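PDB 6MN3: aminoglycoside N(3)-acetyltransferase, AAC(3)-IVa from Escherichia coli, which transfers an acetyl group from acetyl-CoA to the 3-amino group of 2-deoxystreptamine aminoglycosides, probably conferring resistance to antibiotics such as gentamicin and apramycin. Local coordinates for residues G67-P75 with V168-Q176. Residues are numbered along the deposited sequence; the frame is centred on the assembly and turned at random.
Sequences GLDDEPFDP and VPRHCTILQ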
loop_
_atom_site.group_PDB
_atom_site.type_symbol
_atom_site.label_atom_id
_atom_site.label_comp_id
_atom_site.label_asym_id
_atom_site.label_seq_id
_atom_site.Cartn_x
_atom_site.Cartn_y
_atom_site.Cartn_z
ATOM N N GLY A 67 -1.418 10.523 8.541
ATOM C CA GLY A 67 -0.078 11.017 8.761
ATOM C C GLY A 67 0.052 12.052 9.856
ATOM O O GLY A 67 1.181 12.387 10.236
ATOM N N LEU A 68 -1.058 12.571 10.376
ATOM C CA LEU A 68 -1.024 13.550 11.457
ATOM C C LEU A 68 -0.934 12.813 12.788
ATOM O O LEU A 68 -1.919 12.228 13.248
ATOM C CB LEU A 68 -2.259 14.445 11.408
ATOM C CG LEU A 68 -2.621 15.041 10.045
ATOM C CD1 LEU A 68 -4.082 15.461 10.019
ATOM C CD2 LEU A 68 -1.714 16.217 9.713
ATOM N N ASP A 69 0.247 12.840 13.407
ATOM C CA ASP A 69 0.460 12.161 14.679
ATOM C C ASP A 69 -0.162 12.893 15.861
ATOM O O ASP A 69 -0.295 12.297 16.935
ATOM C CB ASP A 69 1.959 11.975 14.933
ATOM C CG ASP A 69 2.653 11.218 13.816
ATOM O OD1 ASP A 69 1.954 10.698 12.920
ATOM O OD2 ASP A 69 3.899 11.141 13.839
ATOM N N ASP A 70 -0.544 14.159 15.694
ATOM C CA ASP A 70 -1.108 14.953 16.778
ATOM C C ASP A 70 -2.625 15.065 16.717
ATOM O O ASP A 70 -3.235 15.522 17.690
ATOM C CB ASP A 70 -0.499 16.362 16.773
ATOM C CG ASP A 70 1.016 16.344 16.753
ATOM O OD1 ASP A 70 1.609 15.414 17.338
ATOM O OD2 ASP A 70 1.613 17.261 16.150
ATOM N N GLU A 71 -3.244 14.661 15.611
ATOM C CA GLU A 71 -4.679 14.785 15.432
ATOM C C GLU A 71 -5.352 13.421 15.514
ATOM O O GLU A 71 -4.848 12.447 14.945
ATOM C CB GLU A 71 -5.004 15.428 14.078
ATOM C CG GLU A 71 -6.435 15.915 13.936
ATOM C CD GLU A 71 -6.650 16.711 12.665
ATOM O OE1 GLU A 71 -6.431 17.941 12.688
ATOM O OE2 GLU A 71 -7.032 16.107 11.641
ATOM N N PRO A 72 -6.475 13.315 16.220
ATOM C CA PRO A 72 -7.230 12.059 16.211
ATOM C C PRO A 72 -7.810 11.780 14.835
ATOM O O PRO A 72 -8.066 12.690 14.042
ATOM C CB PRO A 72 -8.335 12.298 17.247
ATOM C CG PRO A 72 -8.465 13.786 17.326
ATOM C CD PRO A 72 -7.084 14.323 17.105
ATOM N N PHE A 73 -8.013 10.497 14.553
ATOM C CA PHE A 73 -8.481 10.048 13.251
ATOM C C PHE A 73 -9.970 9.733 13.300
ATOM O O PHE A 73 -10.453 9.107 14.249
ATOM C CB PHE A 73 -7.704 8.813 12.793
ATOM C CG PHE A 73 -8.073 8.338 11.419
ATOM C CD1 PHE A 73 -9.022 7.344 11.244
ATOM C CD2 PHE A 73 -7.473 8.888 10.300
ATOM C CE1 PHE A 73 -9.362 6.911 9.979
ATOM C CE2 PHE A 73 -7.810 8.457 9.032
ATOM C CZ PHE A 73 -8.756 7.468 8.872
ATOM N N ASP A 74 -10.692 10.165 12.266
ATOM C CA ASP A 74 -12.115 9.870 12.122
ATOM C C ASP A 74 -12.339 9.294 10.731
ATOM O O ASP A 74 -12.025 9.965 9.728
ATOM C CB ASP A 74 -12.976 11.117 12.339
ATOM C CG ASP A 74 -14.427 10.895 11.951
ATOM O OD1 ASP A 74 -15.017 9.887 12.394
ATOM O OD2 ASP A 74 -14.979 11.724 11.200
ATOM N N PRO A 75 -12.882 8.080 10.611
ATOM C CA PRO A 75 -13.057 7.478 9.278
ATOM C C PRO A 75 -14.005 8.245 8.374
ATOM O O PRO A 75 -14.034 7.968 7.167
ATOM C CB PRO A 75 -13.605 6.077 9.591
ATOM C CG PRO A 75 -13.276 5.837 11.034
ATOM C CD PRO A 75 -13.320 7.179 11.689
ATOM N N VAL A 168 12.381 2.604 15.450
ATOM C CA VAL A 168 12.466 3.984 15.924
ATOM C C VAL A 168 11.144 4.365 16.580
ATOM O O VAL A 168 10.085 3.848 16.190
ATOM C CB VAL A 168 12.823 4.946 14.780
ATOM C CG1 VAL A 168 14.215 4.641 14.251
ATOM C CG2 VAL A 168 11.794 4.857 13.664
ATOM N N PRO A 169 11.150 5.249 17.580
ATOM C CA PRO A 169 9.903 5.596 18.279
ATOM C C PRO A 169 9.088 6.616 17.493
ATOM O O PRO A 169 9.572 7.703 17.170
ATOM C CB PRO A 169 10.396 6.174 19.612
ATOM C CG PRO A 169 11.745 6.723 19.300
ATOM C CD PRO A 169 12.334 5.841 18.229
ATOM N N ARG A 170 7.850 6.254 17.181
ATOM C CA ARG A 170 6.858 7.152 16.606
ATOM C C ARG A 170 5.716 7.313 17.609
ATOM O O ARG A 170 5.786 6.822 18.740
ATOM C CB ARG A 170 6.371 6.620 15.255
ATOM C CG ARG A 170 7.467 6.472 14.208
ATOM C CD ARG A 170 7.834 7.813 13.594
ATOM N NE ARG A 170 9.279 8.029 13.557
ATOM C CZ ARG A 170 10.043 7.798 12.494
ATOM N NH1 ARG A 170 9.502 7.343 11.373
ATOM N NH2 ARG A 170 11.348 8.025 12.552
ATOM N N HIS A 171 4.657 8.002 17.195
ATOM C CA HIS A 171 3.517 8.207 18.080
ATOM C C HIS A 171 2.294 8.572 17.252
ATOM O O HIS A 171 2.390 8.889 16.065
ATOM C CB HIS A 171 3.812 9.284 19.131
ATOM C CG HIS A 171 3.792 10.682 18.593
ATOM N ND1 HIS A 171 4.914 11.298 18.082
ATOM C CD2 HIS A 171 2.787 11.583 18.491
ATOM C CE1 HIS A 171 4.601 12.519 17.687
ATOM N NE2 HIS A 171 3.316 12.717 17.923
ATOM N N CYS A 172 1.136 8.520 17.908
ATOM C CA CYS A 172 -0.134 8.892 17.303
ATOM C C CYS A 172 -1.081 9.332 18.414
ATOM O O CYS A 172 -0.729 9.322 19.597
ATOM C CB CYS A 172 -0.718 7.737 16.481
ATOM S SG CYS A 172 -1.309 6.337 17.461
ATOM N N THR A 173 -2.296 9.717 18.026
ATOM C CA THR A 173 -3.280 10.244 18.962
ATOM C C THR A 173 -4.598 9.505 18.791
ATOM O O THR A 173 -5.111 9.391 17.673
ATOM C CB THR A 173 -3.488 11.750 18.754
ATOM O OG1 THR A 173 -2.367 12.464 19.288
ATOM C CG2 THR A 173 -4.758 12.218 19.449
ATOM N N ILE A 174 -5.142 9.007 19.901
ATOM C CA ILE A 174 -6.446 8.359 19.928
ATOM C C ILE A 174 -7.264 8.973 21.057
ATOM O O ILE A 174 -6.723 9.393 22.086
ATOM C CB ILE A 174 -6.326 6.824 20.092
ATOM C CG1 ILE A 174 -7.660 6.135 19.781
ATOM C CG2 ILE A 174 -5.835 6.457 21.486
ATOM C CD1 ILE A 174 -7.818 5.736 18.328
ATOM N N LEU A 175 -8.579 9.038 20.853
ATOM C CA LEU A 175 -9.482 9.677 21.802
ATOM C C LEU A 175 -10.002 8.651 22.802
ATOM O O LEU A 175 -10.472 7.576 22.415
ATOM C CB LEU A 175 -10.646 10.346 21.067
ATOM C CG LEU A 175 -11.597 11.275 21.835
ATOM C CD1 LEU A 175 -12.773 10.509 22.435
ATOM C CD2 LEU A 175 -10.859 12.062 22.914
ATOM N N GLN A 176 -9.917 8.991 24.085
ATOM C CA GLN A 176 -10.435 8.135 25.145
ATOM C C GLN A 176 -11.218 8.955 26.165
ATOM O O GLN A 176 -11.264 10.183 26.085
ATOM C CB GLN A 176 -9.299 7.380 25.836
ATOM C CG GLN A 176 -8.727 6.236 25.015
ATOM C CD GLN A 176 -8.308 5.057 25.873
ATOM O OE1 GLN A 176 -7.966 5.220 27.044
ATOM N NE2 GLN A 176 -8.334 3.864 25.292
#
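Two consecutive aspartates take the imidazole of His-171 from different directions, Asp-70 at its edge and Asp-69 over one face. NE2 of His-171 donates to OD1 of Asp-70 across 3.2 Å, and the bond is almost straight at 177°. The acceptor lies in the ring plane, the carboxylate is turned only 16° from the imidazole, and the donor meets OD1 nearly along its C-O axis. Asp-69 instead makes a CH-pi contact, its CB lying 3.8 Å from the centroid of the His-171 ring, while its carboxylate stands steeply to that ring. With chi1 at 75°, CG of His-171 sits between its own backbone N and carbonyl carbon, which brings the ring up beside both aspartates.

Two residues further along the strand, the hydroxyl OG1 of Thr-173 donates to the carbonyl O of Asp-69 at 3.1 Å, approaching from somewhat off the carbonyl plane. CA of Cys-172 lies 3.4 Å from the same O of Asp-69 in a CA-H...O contact. The methyl branch CG2 of Thr-173, anti to its own backbone N, lies alongside the Pro-72 ring, 3.9 Å from CD of Pro-72.

The contact thus illustrates how an irregular loop, here between strand 59-63 and helix 86-91, can rest on a two-stranded antiparallel sheet without adding a strand: side chains of strand 168-174, already paired with strand 181-187, supply both hydrogen-bond donors. It lies away from the zinc site. With OD2 of Asp-69 near ND1 but not bonded to it, the two carboxylates may favour a protonated His-171, though Arg-182, also touching this side chain, would work the other way.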